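PDB 3K1T: glutamate--cysteine ligase GshA, which probably acts as a ligase that joins glutamate to cysteine in an early step of glutathione synthesis. Local coordinates for residues R51-K56 against E329-F334; F110-V115 against T142-H147; C172-N177 against Q193-P198; T213-V218 against L413-I418. All blocks are in the same frame, centred on the assembly; numbering follows the deposited sequence. Where two conformers were deposited one is given.

Overall arrangement
Contacts 1, 3 and 4 are buried, whereas contact 2 is only partly so and reaches the surface. Contacts 2 and 3 reach the same mixed sheet, contact 2 through helix 109-124: Tyr111 and Asn114 of one reach Asn177 of the other, although their centres lie about 21 Å apart. Contact 1, about 34 Å from contact 2 between centres and across the middle of the chain, ties a strand end to a loop. Its buried polar groups are held by a salt bridge and hydrogen bonds. Contact 3 relies on backbone bonds between parallel strands, contact 2 on an arginine gripping a carbonyl, and contact 4, between two helices, on apolar packing without any hydrogen bond across it.

Contact 1 of 4, residues R51-K56 against E329-F334; sequences RNAGFK and EGVYTF
Lys56 and Glu329 reach toward each other tip to tip, a salt bridge in which NZ of Lys56 comes 2.8 Å from OE2 of Glu329 and meets it from above the carboxylate plane. Trp231 and Asn234 offer their carbonyl oxygens to the same ammonium group, so three oxygens bond to this buried charge. Among the hydrogen bonds, Arg51 NH1 donates to Val331 O (2.9 Å), which lies in the guanidinium plane, while Thr333 CG2 rests over one face of that group, 3.7 Å from Arg51 NE. Phe334 N bonds to Asn52 O at 3.2 Å, and a water links Asn52 N with Thr333 OG1, which also bonds to Ala342 O. Within 51-56 an Asx turn, Gly54 N to Asn52 OD1, shapes the bend after the strand. Apolar contacts gather round Ala53: its CB sits over the centre of the Phe55 ring and 4.1 Å from Val331 CG1. The Phe55 ring also meets Phe334, CE2 to CE2 at 4.1 Å. The contact thus fastens the end of strand 45-52 to the loop between strands 324-329 and 335-337, with helix 13-23 beside Asn52 and Phe55, helix 251-272 beside Glu329 and Tyr332, and strand 340-349 beside Thr333.

Contact 2 of 4, residues F110-V115 against T142-H147; sequences FYLRNV and TFLETH
Arg113 takes hold of the backbone carbonyl of Thr146 side-on, with NE and NH2 each 3.0 Å from that one oxygen. Both donors lie in the carbonyl plane, and the oxygen lies in the plane of the guanidinium, so the two bonds together fix how the flat group is turned. The arginine chain is extended from CG to NE, which brings NE to the carbonyl of Thr146; on the way CG passes 4.0 Å from Thr146 CB. Beside this polar grip, Leu112 supplies the apolar half of the contact. Its CB lies 3.9 Å from CG2 of Thr146, a methyl set anti to the carbonyl carbon of its own residue, and its CD1 comes within 3.9 Å of Leu144 CB, the two leucine side chains crossing at about a right angle. Arg113 and Leu112 are neighbours on helix 109-124, which connects the parallel strands 97-102 and 128-133 as a beta-alpha-beta crossover and here meets the end of strand 142-145, a member of the same mixed sheet. Farther out, Ile152 of strand 151-160 packs on Leu112, while Leu154 of that strand touches Leu144. The hydroxyl of Thr146 bonds to Asp148, whose carboxylate also forms a long, weak ion pair with Arg113. Backbone bonds from Thr142 to Leu154 and from Leu144 to Ile152 set strand 142-145 antiparallel to strand 151-160.

Contact 3 of 4, residues C172-N177 against Q193-P198; sequences CAILLN and QSLIPP
Parallel pairing of strands 173-177 and 194-196 brings Ile174 beside Leu195 and Leu175 beside Ile196. Ile174 is bonded through both its backbone N and its O: N to Ser194 O at 2.9 Å, and O from Ile196 N at 2.8 Å. Leu176 N then donates to Ile196 O, also at 2.8 Å, completing the ladder. One face of the pair carries Ile174 and Leu195, whose side chains lie side by side and point the same way, with CG2 of Ile174 3.7 Å from CD2 of Leu195. The Ile174 CD1 methyl continues to Gln193, lying 3.7 Å from its CB, while Gln193 OE1 accepts from Leu164 N. These are strands of a mixed sheet in which 173-177 also runs parallel to 97-102, so its backbone is bonded along both edges. On the face of Leu175 and Ile196 the two side chains cross, CD1 of Leu175 meeting CG2 of Ile196 at 3.6 Å, and Leu122 of helix 109-124 touches Leu175 there. Ala173 CB adds a contact of 3.9 Å to Ile196 CD1. After Ile196 a cis peptide bond leads into Pro197, whose CD approaches Leu176 CB.

Contact 4 of 4, residues T213-V218 against L413-I418; sequences TAYDRV and LLAATI
Ala415 is the bump at the centre of this helix pair, its CB pressed against the backbone of Tyr215, 3.5 Å from Tyr215 CA. The same methyl lies at the edge of the tyrosine ring, near its plane, 4.0 Å from CD1; with CG anti to the backbone N (chi1 -174°), the ring starts out beside the alanine, and its hydroxyl goes on to Leu233 O. In return Ala214 sets its CB 3.5 Å from Ala415 O. Val218 fills the next hollow, its CG2 lodged among three residues of the other helix: it is 3.9 Å from Leu414 CG, from Ala415 CA and from Ile418 CD1 alike. A chi1 of 165° places CG1 toward Leu414 CD2. At the margin, in one of two conformers modelled for Arg217, NH2 lies 3.6 Å from Ile418 CG2 and forms a salt bridge with Glu422. Small residues let the axes of the two short segments approach to 8.3 Å at an angle of 124° between their directions. Helix 26-40 packs against Leu414 through Trp32 and Gln36. With small alanines at the crossing, helices 210-226 and 398-421 pack closely in the buried interior.

Contact 1 of 4, residues R51-K56 against E329-F334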
loop_
_atom_site.group_PDB
_atom_site.type_symbol
_atom_site.label_atom_id
_atom_site.label_comp_id
_atom_site.label_asym_id
_atom_site.label_seq_id
_atom_site.Cartn_x
_atom_site.Cartn_y
_atom_site.Cartn_z
ATOM N N ARG A 51 -18.761 -4.205 -16.460
ATOM C CA ARG A 51 -19.269 -3.619 -17.693
ATOM C C ARG A 51 -19.929 -2.271 -17.423
ATOM O O ARG A 51 -20.763 -2.131 -16.521
ATOM C CB ARG A 51 -20.199 -4.551 -18.452
ATOM C CG ARG A 51 -19.438 -5.696 -19.119
ATOM C CD ARG A 51 -20.349 -6.469 -20.055
ATOM N NE ARG A 51 -19.566 -7.246 -20.992
ATOM C CZ ARG A 51 -20.066 -7.901 -22.026
ATOM N NH1 ARG A 51 -21.368 -7.914 -22.228
ATOM N NH2 ARG A 51 -19.241 -8.563 -22.853
ATOM N N ASN A 52 -19.491 -1.291 -18.210
ATOM C CA ASN A 52 -20.042 0.071 -18.192
ATOM C C ASN A 52 -20.958 0.213 -19.425
ATOM O O ASN A 52 -20.494 0.273 -20.569
ATOM C CB ASN A 52 -18.878 1.050 -18.235
ATOM C CG ASN A 52 -19.321 2.491 -18.100
ATOM O OD1 ASN A 52 -20.504 2.785 -18.189
ATOM N ND2 ASN A 52 -18.366 3.399 -17.920
ATOM N N ALA A 53 -22.258 0.245 -19.168
ATOM C CA ALA A 53 -23.298 0.338 -20.188
ATOM C C ALA A 53 -23.753 1.791 -20.365
ATOM O O ALA A 53 -24.658 2.070 -21.164
ATOM C CB ALA A 53 -24.490 -0.542 -19.754
ATOM N N GLY A 54 -23.183 2.715 -19.586
ATOM C CA GLY A 54 -23.682 4.108 -19.563
ATOM C C GLY A 54 -24.945 4.266 -18.731
ATOM O O GLY A 54 -25.092 5.244 -17.980
ATOM N N PHE A 55 -25.874 3.318 -18.874
ATOM C CA PHE A 55 -27.077 3.286 -18.034
ATOM C C PHE A 55 -26.968 2.367 -16.795
ATOM O O PHE A 55 -27.921 2.260 -15.982
ATOM C CB PHE A 55 -28.295 2.922 -18.897
ATOM C CG PHE A 55 -28.219 1.579 -19.555
ATOM C CD1 PHE A 55 -28.452 0.413 -18.818
ATOM C CD2 PHE A 55 -27.968 1.471 -20.909
ATOM C CE1 PHE A 55 -28.409 -0.830 -19.417
ATOM C CE2 PHE A 55 -27.925 0.218 -21.523
ATOM C CZ PHE A 55 -28.161 -0.924 -20.787
ATOM N N LYS A 56 -25.800 1.749 -16.629
ATOM C CA LYS A 56 -25.554 0.760 -15.590
ATOM C C LYS A 56 -24.045 0.539 -15.480
ATOM O O LYS A 56 -23.342 0.609 -16.479
ATOM C CB LYS A 56 -26.205 -0.595 -16.053
ATOM C CG LYS A 56 -26.327 -1.564 -15.030
ATOM C CD LYS A 56 -27.296 -2.646 -15.352
ATOM C CE LYS A 56 -27.401 -3.571 -14.182
ATOM N NZ LYS A 56 -28.835 -3.786 -13.824
ATOM N N GLU A 329 -29.589 -11.113 -16.083
ATOM C CA GLU A 329 -29.645 -9.939 -16.939
ATOM C C GLU A 329 -28.262 -9.684 -17.547
ATOM O O GLU A 329 -27.277 -9.567 -16.816
ATOM C CB GLU A 329 -30.084 -8.731 -16.110
ATOM C CG GLU A 329 -29.857 -7.357 -16.778
ATOM C CD GLU A 329 -30.126 -6.182 -15.858
ATOM O OE1 GLU A 329 -30.824 -6.354 -14.817
ATOM O OE2 GLU A 329 -29.661 -5.058 -16.205
ATOM N N GLY A 330 -28.200 -9.632 -18.865
ATOM C CA GLY A 330 -26.974 -9.281 -19.574
ATOM C C GLY A 330 -26.741 -7.778 -19.488
ATOM O O GLY A 330 -27.710 -7.012 -19.501
ATOM N N VAL A 331 -25.478 -7.372 -19.353
ATOM C CA VAL A 331 -25.098 -5.939 -19.255
ATOM C C VAL A 331 -24.250 -5.625 -20.464
ATOM O O VAL A 331 -23.363 -6.389 -20.819
ATOM C CB VAL A 331 -24.317 -5.671 -17.962
ATOM C CG1 VAL A 331 -23.965 -4.147 -17.828
ATOM C CG2 VAL A 331 -25.143 -6.172 -16.737
ATOM N N TYR A 332 -24.551 -4.528 -21.137
ATOM C CA TYR A 332 -23.787 -4.091 -22.308
ATOM C C TYR A 332 -22.509 -3.426 -21.858
ATOM O O TYR A 332 -22.450 -2.829 -20.758
ATOM C CB TYR A 332 -24.604 -3.089 -23.141
ATOM C CG TYR A 332 -25.680 -3.760 -23.953
ATOM C CD1 TYR A 332 -25.407 -4.253 -25.219
ATOM C CD2 TYR A 332 -26.970 -3.893 -23.449
ATOM C CE1 TYR A 332 -26.386 -4.897 -25.972
ATOM C CE2 TYR A 332 -27.967 -4.539 -24.189
ATOM C CZ TYR A 332 -27.663 -5.050 -25.450
ATOM O OH TYR A 332 -28.641 -5.680 -26.205
ATOM N N THR A 333 -21.465 -3.535 -22.683
ATOM C CA THR A 333 -20.345 -2.610 -22.574
ATOM C C THR A 333 -20.293 -1.754 -23.840
ATOM O O THR A 333 -20.282 -2.294 -24.951
ATOM C CB THR A 333 -18.968 -3.268 -22.374
ATOM O OG1 THR A 333 -17.924 -2.262 -22.565
ATOM C CG2 THR A 333 -18.738 -4.477 -23.347
ATOM N N PHE A 334 -20.254 -0.427 -23.673
ATOM C CA PHE A 334 -20.114 0.480 -24.817
ATOM C C PHE A 334 -18.742 1.129 -24.864
ATOM O O PHE A 334 -18.508 2.007 -25.682
ATOM C CB PHE A 334 -21.225 1.536 -24.837
ATOM C CG PHE A 334 -22.583 0.937 -24.956
ATOM C CD1 PHE A 334 -22.927 0.214 -26.078
ATOM C CD2 PHE A 334 -23.475 1.001 -23.920
ATOM C CE1 PHE A 334 -24.182 -0.385 -26.191
ATOM C CE2 PHE A 334 -24.728 0.413 -24.023
ATOM C CZ PHE A 334 -25.077 -0.286 -25.168
HETATM O O HOH W 1 -17.198 -1.661 -19.942
#

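Contact 2 of 4, residues F110-V115 against T142-H147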
loop_
_atom_site.group_PDB
_atom_site.type_symbol
_atom_site.label_atom_id
_atom_site.label_comp_id
_atom_site.label_asym_id
_atom_site.label_seq_id
_atom_site.Cartn_x
_atom_site.Cartn_y
_atom_site.Cartn_z
ATOM N N PHE A 110 1.062 -16.789 -22.146
ATOM C CA PHE A 110 0.538 -15.708 -21.334
ATOM C C PHE A 110 0.286 -16.135 -19.892
ATOM O O PHE A 110 0.558 -15.352 -18.979
ATOM C CB PHE A 110 -0.717 -15.099 -21.936
ATOM C CG PHE A 110 -0.510 -14.535 -23.313
ATOM C CD1 PHE A 110 0.572 -13.727 -23.591
ATOM C CD2 PHE A 110 -1.386 -14.845 -24.326
ATOM C CE1 PHE A 110 0.772 -13.212 -24.855
ATOM C CE2 PHE A 110 -1.190 -14.331 -25.619
ATOM C CZ PHE A 110 -0.110 -13.518 -25.874
ATOM N N TYR A 111 -0.252 -17.347 -19.698
ATOM C CA TYR A 111 -0.444 -17.886 -18.359
ATOM C C TYR A 111 0.927 -18.048 -17.639
ATOM O O TYR A 111 1.064 -17.682 -16.480
ATOM C CB TYR A 111 -1.260 -19.203 -18.326
ATOM C CG TYR A 111 -1.422 -19.601 -16.881
ATOM C CD1 TYR A 111 -2.201 -18.821 -16.020
ATOM C CD2 TYR A 111 -0.698 -20.657 -16.331
ATOM C CE1 TYR A 111 -2.293 -19.103 -14.675
ATOM C CE2 TYR A 111 -0.817 -20.981 -14.966
ATOM C CZ TYR A 111 -1.601 -20.178 -14.142
ATOM O OH TYR A 111 -1.690 -20.388 -12.784
ATOM N N LEU A 112 1.938 -18.551 -18.337
ATOM C CA LEU A 112 3.284 -18.650 -17.751
ATOM C C LEU A 112 3.862 -17.267 -17.413
ATOM O O LEU A 112 4.520 -17.102 -16.390
ATOM C CB LEU A 112 4.222 -19.414 -18.654
ATOM C CG LEU A 112 3.797 -20.867 -18.956
ATOM C CD1 LEU A 112 4.788 -21.504 -19.985
ATOM C CD2 LEU A 112 3.668 -21.699 -17.670
ATOM N N ARG A 113 3.616 -16.275 -18.249
ATOM C CA ARG A 113 4.005 -14.904 -17.903
ATOM C C ARG A 113 3.298 -14.375 -16.665
ATOM O O ARG A 113 3.919 -13.664 -15.852
ATOM C CB ARG A 113 3.771 -13.945 -19.084
ATOM C CG ARG A 113 4.664 -14.276 -20.263
ATOM C CD ARG A 113 4.319 -13.462 -21.476
ATOM N NE ARG A 113 5.216 -13.860 -22.556
ATOM C CZ ARG A 113 5.144 -13.438 -23.813
ATOM N NH1 ARG A 113 4.202 -12.570 -24.185
ATOM N NH2 ARG A 113 6.043 -13.886 -24.697
ATOM N N ASN A 114 2.018 -14.718 -16.517
ATOM C CA ASN A 114 1.305 -14.420 -15.271
ATOM C C ASN A 114 1.992 -15.046 -14.059
ATOM O O ASN A 114 2.184 -14.397 -13.032
ATOM C CB ASN A 114 -0.127 -14.914 -15.354
ATOM C CG ASN A 114 -0.786 -15.034 -14.024
ATOM O OD1 ASN A 114 -1.149 -14.009 -13.392
ATOM N ND2 ASN A 114 -0.959 -16.308 -13.560
ATOM N N VAL A 115 2.336 -16.320 -14.166
ATOM C CA VAL A 115 3.037 -16.988 -13.072
ATOM C C VAL A 115 4.317 -16.298 -12.683
ATOM O O VAL A 115 4.542 -16.073 -11.482
ATOM C CB VAL A 115 3.264 -18.480 -13.331
ATOM C CG1 VAL A 115 4.064 -19.123 -12.119
ATOM C CG2 VAL A 115 1.865 -19.156 -13.515
ATOM N N THR A 142 10.911 -28.947 -14.151
ATOM C CA THR A 142 10.701 -28.674 -15.557
ATOM C C THR A 142 10.760 -27.161 -15.777
ATOM O O THR A 142 10.008 -26.398 -15.147
ATOM C CB THR A 142 9.340 -29.198 -15.995
ATOM O OG1 THR A 142 9.282 -30.604 -15.738
ATOM C CG2 THR A 142 9.066 -28.929 -17.497
ATOM N N PHE A 143 11.674 -26.736 -16.636
ATOM C CA PHE A 143 11.841 -25.302 -16.953
ATOM C C PHE A 143 11.023 -25.005 -18.184
ATOM O O PHE A 143 11.178 -25.702 -19.213
ATOM C CB PHE A 143 13.305 -24.974 -17.240
ATOM C CG PHE A 143 14.195 -25.056 -16.025
ATOM C CD1 PHE A 143 14.737 -26.251 -15.637
ATOM C CD2 PHE A 143 14.467 -23.917 -15.264
ATOM C CE1 PHE A 143 15.541 -26.336 -14.516
ATOM C CE2 PHE A 143 15.290 -23.991 -14.151
ATOM C CZ PHE A 143 15.820 -25.203 -13.776
ATOM N N LEU A 144 10.139 -24.016 -18.085
ATOM C CA LEU A 144 9.284 -23.602 -19.200
ATOM C C LEU A 144 9.570 -22.147 -19.600
ATOM O O LEU A 144 9.547 -21.249 -18.779
ATOM C CB LEU A 144 7.813 -23.759 -18.856
ATOM C CG LEU A 144 7.307 -25.173 -18.499
ATOM C CD1 LEU A 144 5.864 -25.098 -18.083
ATOM C CD2 LEU A 144 7.508 -26.165 -19.661
ATOM N N GLU A 145 9.819 -21.935 -20.884
ATOM C CA GLU A 145 10.187 -20.623 -21.404
ATOM C C GLU A 145 8.980 -19.715 -21.502
ATOM O O GLU A 145 7.934 -20.148 -21.970
ATOM C CB GLU A 145 10.734 -20.806 -22.813
ATOM C CG GLU A 145 11.975 -21.637 -22.860
ATOM C CD GLU A 145 13.197 -20.776 -22.777
ATOM O OE1 GLU A 145 13.242 -19.921 -21.859
ATOM O OE2 GLU A 145 14.097 -20.944 -23.645
ATOM N N THR A 146 9.117 -18.466 -21.081
ATOM C CA THR A 146 8.043 -17.495 -21.292
ATOM C C THR A 146 8.209 -16.734 -22.643
ATOM O O THR A 146 7.403 -15.869 -22.970
ATOM C CB THR A 146 7.963 -16.512 -20.136
ATOM O OG1 THR A 146 9.275 -16.098 -19.806
ATOM C CG2 THR A 146 7.405 -17.162 -18.895
ATOM N N HIS A 147 9.241 -17.067 -23.419
ATOM C CA HIS A 147 9.481 -16.458 -24.747
ATOM C C HIS A 147 9.677 -14.944 -24.689
ATOM O O HIS A 147 9.208 -14.199 -25.555
ATOM C CB HIS A 147 8.359 -16.825 -25.723
ATOM C CG HIS A 147 8.296 -18.286 -25.993
ATOM N ND1 HIS A 147 7.295 -19.089 -25.497
ATOM C CD2 HIS A 147 9.159 -19.106 -26.635
ATOM C CE1 HIS A 147 7.519 -20.340 -25.862
ATOM N NE2 HIS A 147 8.646 -20.377 -26.547
#

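Contact 3 of 4, residues C172-N177 against Q193-P198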
loop_
_atom_site.group_PDB
_atom_site.type_symbol
_atom_site.label_atom_id
_atom_site.label_comp_id
_atom_site.label_asym_id
_atom_site.label_seq_id
_atom_site.Cartn_x
_atom_site.Cartn_y
_atom_site.Cartn_z
ATOM N N CYS A 172 4.948 -22.952 4.712
ATOM C CA CYS A 172 4.086 -22.624 5.780
ATOM C C CYS A 172 2.579 -22.674 5.241
ATOM O O CYS A 172 1.643 -23.220 5.847
ATOM C CB CYS A 172 4.654 -21.227 6.276
ATOM S SG CYS A 172 6.700 -20.972 6.352
ATOM N N ALA A 173 2.391 -22.105 4.067
ATOM C CA ALA A 173 1.092 -21.991 3.457
ATOM C C ALA A 173 1.187 -22.259 1.964
ATOM O O ALA A 173 2.278 -22.274 1.390
ATOM C CB ALA A 173 0.532 -20.585 3.706
ATOM N N ILE A 174 0.029 -22.437 1.347
ATOM C CA ILE A 174 -0.086 -22.802 -0.059
ATOM C C ILE A 174 -1.030 -21.822 -0.739
ATOM O O ILE A 174 -2.189 -21.733 -0.350
ATOM C CB ILE A 174 -0.647 -24.223 -0.200
ATOM C CG1 ILE A 174 0.292 -25.224 0.499
ATOM C CG2 ILE A 174 -0.879 -24.603 -1.684
ATOM C CD1 ILE A 174 -0.397 -26.560 0.800
ATOM N N LEU A 175 -0.546 -21.109 -1.747
ATOM C CA LEU A 175 -1.366 -20.181 -2.507
ATOM C C LEU A 175 -1.835 -20.826 -3.782
ATOM O O LEU A 175 -1.033 -21.272 -4.600
ATOM C CB LEU A 175 -0.596 -18.885 -2.824
ATOM C CG LEU A 175 -1.344 -17.819 -3.625
ATOM C CD1 LEU A 175 -2.566 -17.291 -2.835
ATOM C CD2 LEU A 175 -0.416 -16.611 -4.025
ATOM N N LEU A 176 -3.150 -20.940 -3.922
ATOM C CA LEU A 176 -3.741 -21.429 -5.152
ATOM C C LEU A 176 -3.849 -20.354 -6.226
ATOM O O LEU A 176 -4.500 -19.322 -6.025
ATOM C CB LEU A 176 -5.140 -21.986 -4.879
ATOM C CG LEU A 176 -5.228 -23.121 -3.880
ATOM C CD1 LEU A 176 -6.713 -23.353 -3.504
ATOM C CD2 LEU A 176 -4.545 -24.382 -4.473
ATOM N N ASN A 177 -3.243 -20.606 -7.387
ATOM C CA ASN A 177 -3.535 -19.851 -8.606
ATOM C C ASN A 177 -4.230 -20.777 -9.623
ATOM O O ASN A 177 -4.139 -20.585 -10.828
ATOM C CB ASN A 177 -2.270 -19.220 -9.182
ATOM C CG ASN A 177 -2.559 -18.113 -10.165
ATOM O OD1 ASN A 177 -2.210 -18.211 -11.353
ATOM N ND2 ASN A 177 -3.217 -17.050 -9.679
ATOM N N GLN A 193 -0.943 -27.629 6.232
ATOM C CA GLN A 193 -0.713 -26.284 5.705
ATOM C C GLN A 193 -2.026 -25.648 5.265
ATOM O O GLN A 193 -2.889 -26.315 4.692
ATOM C CB GLN A 193 0.200 -26.377 4.495
ATOM C CG GLN A 193 1.603 -26.822 4.803
ATOM C CD GLN A 193 2.165 -27.764 3.751
ATOM O OE1 GLN A 193 1.454 -28.669 3.251
ATOM N NE2 GLN A 193 3.434 -27.583 3.414
ATOM N N SER A 194 -2.192 -24.355 5.508
ATOM C CA SER A 194 -3.389 -23.671 5.035
ATOM C C SER A 194 -3.377 -23.424 3.555
ATOM O O SER A 194 -2.329 -23.051 2.990
ATOM C CB SER A 194 -3.533 -22.332 5.742
ATOM O OG SER A 194 -3.706 -22.591 7.124
ATOM N N LEU A 195 -4.520 -23.662 2.918
ATOM C CA LEU A 195 -4.712 -23.262 1.555
ATOM C C LEU A 195 -5.230 -21.809 1.521
ATOM O O LEU A 195 -5.995 -21.397 2.417
ATOM C CB LEU A 195 -5.711 -24.166 0.843
ATOM C CG LEU A 195 -5.342 -25.650 0.648
ATOM C CD1 LEU A 195 -6.551 -26.368 0.046
ATOM C CD2 LEU A 195 -4.123 -25.826 -0.264
ATOM N N ILE A 196 -4.802 -21.072 0.500
ATOM C CA ILE A 196 -5.224 -19.695 0.270
ATOM C C ILE A 196 -5.757 -19.588 -1.152
ATOM O O ILE A 196 -5.021 -19.789 -2.110
ATOM C CB ILE A 196 -4.067 -18.687 0.443
ATOM C CG1 ILE A 196 -3.425 -18.817 1.837
ATOM C CG2 ILE A 196 -4.584 -17.231 0.137
ATOM C CD1 ILE A 196 -2.019 -18.224 1.978
ATOM N N PRO A 197 -7.051 -19.311 -1.322
ATOM C CA PRO A 197 -8.112 -19.217 -0.333
ATOM C C PRO A 197 -8.361 -20.581 0.329
ATOM O O PRO A 197 -7.997 -21.605 -0.241
ATOM C CB PRO A 197 -9.329 -18.803 -1.169
ATOM C CG PRO A 197 -9.026 -19.195 -2.534
ATOM C CD PRO A 197 -7.562 -19.165 -2.705
ATOM N N PRO A 198 -8.985 -20.599 1.528
ATOM C CA PRO A 198 -9.072 -21.875 2.202
ATOM C C PRO A 198 -10.265 -22.714 1.727
ATOM O O PRO A 198 -11.287 -22.763 2.405
ATOM C CB PRO A 198 -9.194 -21.481 3.676
ATOM C CG PRO A 198 -9.899 -20.164 3.647
ATOM C CD PRO A 198 -9.323 -19.471 2.418
#

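Contact 4 of 4, residues T213-V218 against L413-I418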
loop_
_atom_site.group_PDB
_atom_site.type_symbol
_atom_site.label_atom_id
_atom_site.label_comp_id
_atom_site.label_asym_id
_atom_site.label_seq_id
_atom_site.Cartn_x
_atom_site.Cartn_y
_atom_site.Cartn_z
ATOM N N THR A 213 -26.786 -13.918 -4.857
ATOM C CA THR A 213 -27.523 -13.566 -3.650
ATOM C C THR A 213 -26.651 -12.734 -2.699
ATOM O O THR A 213 -27.106 -11.774 -2.084
ATOM C CB THR A 213 -28.024 -14.847 -2.921
ATOM O OG1 THR A 213 -28.816 -15.633 -3.822
ATOM C CG2 THR A 213 -28.853 -14.493 -1.695
ATOM N N ALA A 214 -25.380 -13.113 -2.572
ATOM C CA ALA A 214 -24.481 -12.402 -1.668
ATOM C C ALA A 214 -24.259 -10.958 -2.174
ATOM O O ALA A 214 -24.294 -10.022 -1.393
ATOM C CB ALA A 214 -23.111 -13.151 -1.489
ATOM N N TYR A 215 -24.099 -10.787 -3.484
ATOM C CA TYR A 215 -23.951 -9.456 -4.062
ATOM C C TYR A 215 -25.256 -8.632 -3.901
ATOM O O TYR A 215 -25.199 -7.475 -3.519
ATOM C CB TYR A 215 -23.474 -9.528 -5.513
ATOM C CG TYR A 215 -23.180 -8.160 -6.096
ATOM C CD1 TYR A 215 -22.122 -7.394 -5.611
ATOM C CD2 TYR A 215 -23.958 -7.633 -7.111
ATOM C CE1 TYR A 215 -21.848 -6.130 -6.128
ATOM C CE2 TYR A 215 -23.701 -6.362 -7.642
ATOM C CZ TYR A 215 -22.632 -5.621 -7.153
ATOM O OH TYR A 215 -22.383 -4.358 -7.656
ATOM N N ASP A 216 -26.428 -9.252 -4.091
ATOM C CA ASP A 216 -27.684 -8.594 -3.763
ATOM C C ASP A 216 -27.695 -8.019 -2.351
ATOM O O ASP A 216 -28.090 -6.873 -2.148
ATOM C CB ASP A 216 -28.890 -9.552 -3.853
ATOM C CG ASP A 216 -29.335 -9.870 -5.260
ATOM O OD1 ASP A 216 -28.821 -9.316 -6.251
ATOM O OD2 ASP A 216 -30.308 -10.689 -5.362
ATOM N N ARG A 217 -27.287 -8.812 -1.367
ATOM C CA ARG A 217 -27.267 -8.376 0.028
ATOM C C ARG A 217 -26.321 -7.185 0.231
ATOM O O ARG A 217 -26.644 -6.264 0.935
ATOM C CB ARG A 217 -26.818 -9.518 0.949
ATOM C CG ARG A 217 -27.876 -10.610 1.106
ATOM C CD ARG A 217 -27.221 -11.938 1.509
ATOM N NE ARG A 217 -26.555 -11.886 2.820
ATOM C CZ ARG A 217 -25.590 -12.731 3.201
ATOM N NH1 ARG A 217 -25.151 -13.666 2.358
ATOM N NH2 ARG A 217 -25.042 -12.622 4.413
ATOM N N VAL A 218 -25.138 -7.230 -0.378
ATOM C CA VAL A 218 -24.196 -6.090 -0.288
ATOM C C VAL A 218 -24.811 -4.809 -0.898
ATOM O O VAL A 218 -24.785 -3.728 -0.285
ATOM C CB VAL A 218 -22.840 -6.410 -0.963
ATOM C CG1 VAL A 218 -21.995 -5.111 -1.199
ATOM C CG2 VAL A 218 -22.038 -7.454 -0.112
ATOM N N LEU A 413 -15.970 -7.792 -4.366
ATOM C CA LEU A 413 -15.028 -8.455 -3.450
ATOM C C LEU A 413 -15.638 -8.792 -2.103
ATOM O O LEU A 413 -15.486 -9.918 -1.588
ATOM C CB LEU A 413 -13.773 -7.586 -3.241
ATOM C CG LEU A 413 -12.635 -8.237 -2.465
ATOM C CD1 LEU A 413 -11.950 -9.230 -3.388
ATOM C CD2 LEU A 413 -11.613 -7.176 -1.939
ATOM N N LEU A 414 -16.355 -7.836 -1.522
ATOM C CA LEU A 414 -17.016 -8.046 -0.243
ATOM C C LEU A 414 -18.055 -9.182 -0.342
ATOM O O LEU A 414 -18.112 -10.093 0.523
ATOM C CB LEU A 414 -17.701 -6.730 0.202
ATOM C CG LEU A 414 -18.506 -6.770 1.495
ATOM C CD1 LEU A 414 -17.615 -7.266 2.672
ATOM C CD2 LEU A 414 -19.091 -5.379 1.802
ATOM N N ALA A 415 -18.826 -9.167 -1.419
ATOM C CA ALA A 415 -19.801 -10.204 -1.627
ATOM C C ALA A 415 -19.156 -11.600 -1.706
ATOM O O ALA A 415 -19.679 -12.562 -1.096
ATOM C CB ALA A 415 -20.652 -9.922 -2.910
ATOM N N ALA A 416 -18.066 -11.717 -2.459
ATOM C CA ALA A 416 -17.323 -12.994 -2.587
ATOM C C ALA A 416 -16.772 -13.458 -1.223
ATOM O O ALA A 416 -16.843 -14.671 -0.907
ATOM C CB ALA A 416 -16.210 -12.877 -3.594
ATOM N N THR A 417 -16.310 -12.505 -0.417
ATOM C CA THR A 417 -15.778 -12.756 0.923
ATOM C C THR A 417 -16.871 -13.331 1.841
ATOM O O THR A 417 -16.667 -14.351 2.520
ATOM C CB THR A 417 -15.225 -11.459 1.542
ATOM O OG1 THR A 417 -14.213 -10.956 0.681
ATOM C CG2 THR A 417 -14.659 -11.683 2.987
ATOM N N ILE A 418 -18.029 -12.692 1.821
ATOM C CA ILE A 418 -19.203 -13.146 2.578
ATOM C C ILE A 418 -19.626 -14.550 2.104
ATOM O O ILE A 418 -19.770 -15.481 2.933
ATOM C CB ILE A 418 -20.360 -12.121 2.507
ATOM C CG1 ILE A 418 -19.958 -10.821 3.208
ATOM C CG2 ILE A 418 -21.669 -12.714 3.110
ATOM C CD1 ILE A 418 -20.898 -9.593 2.951
#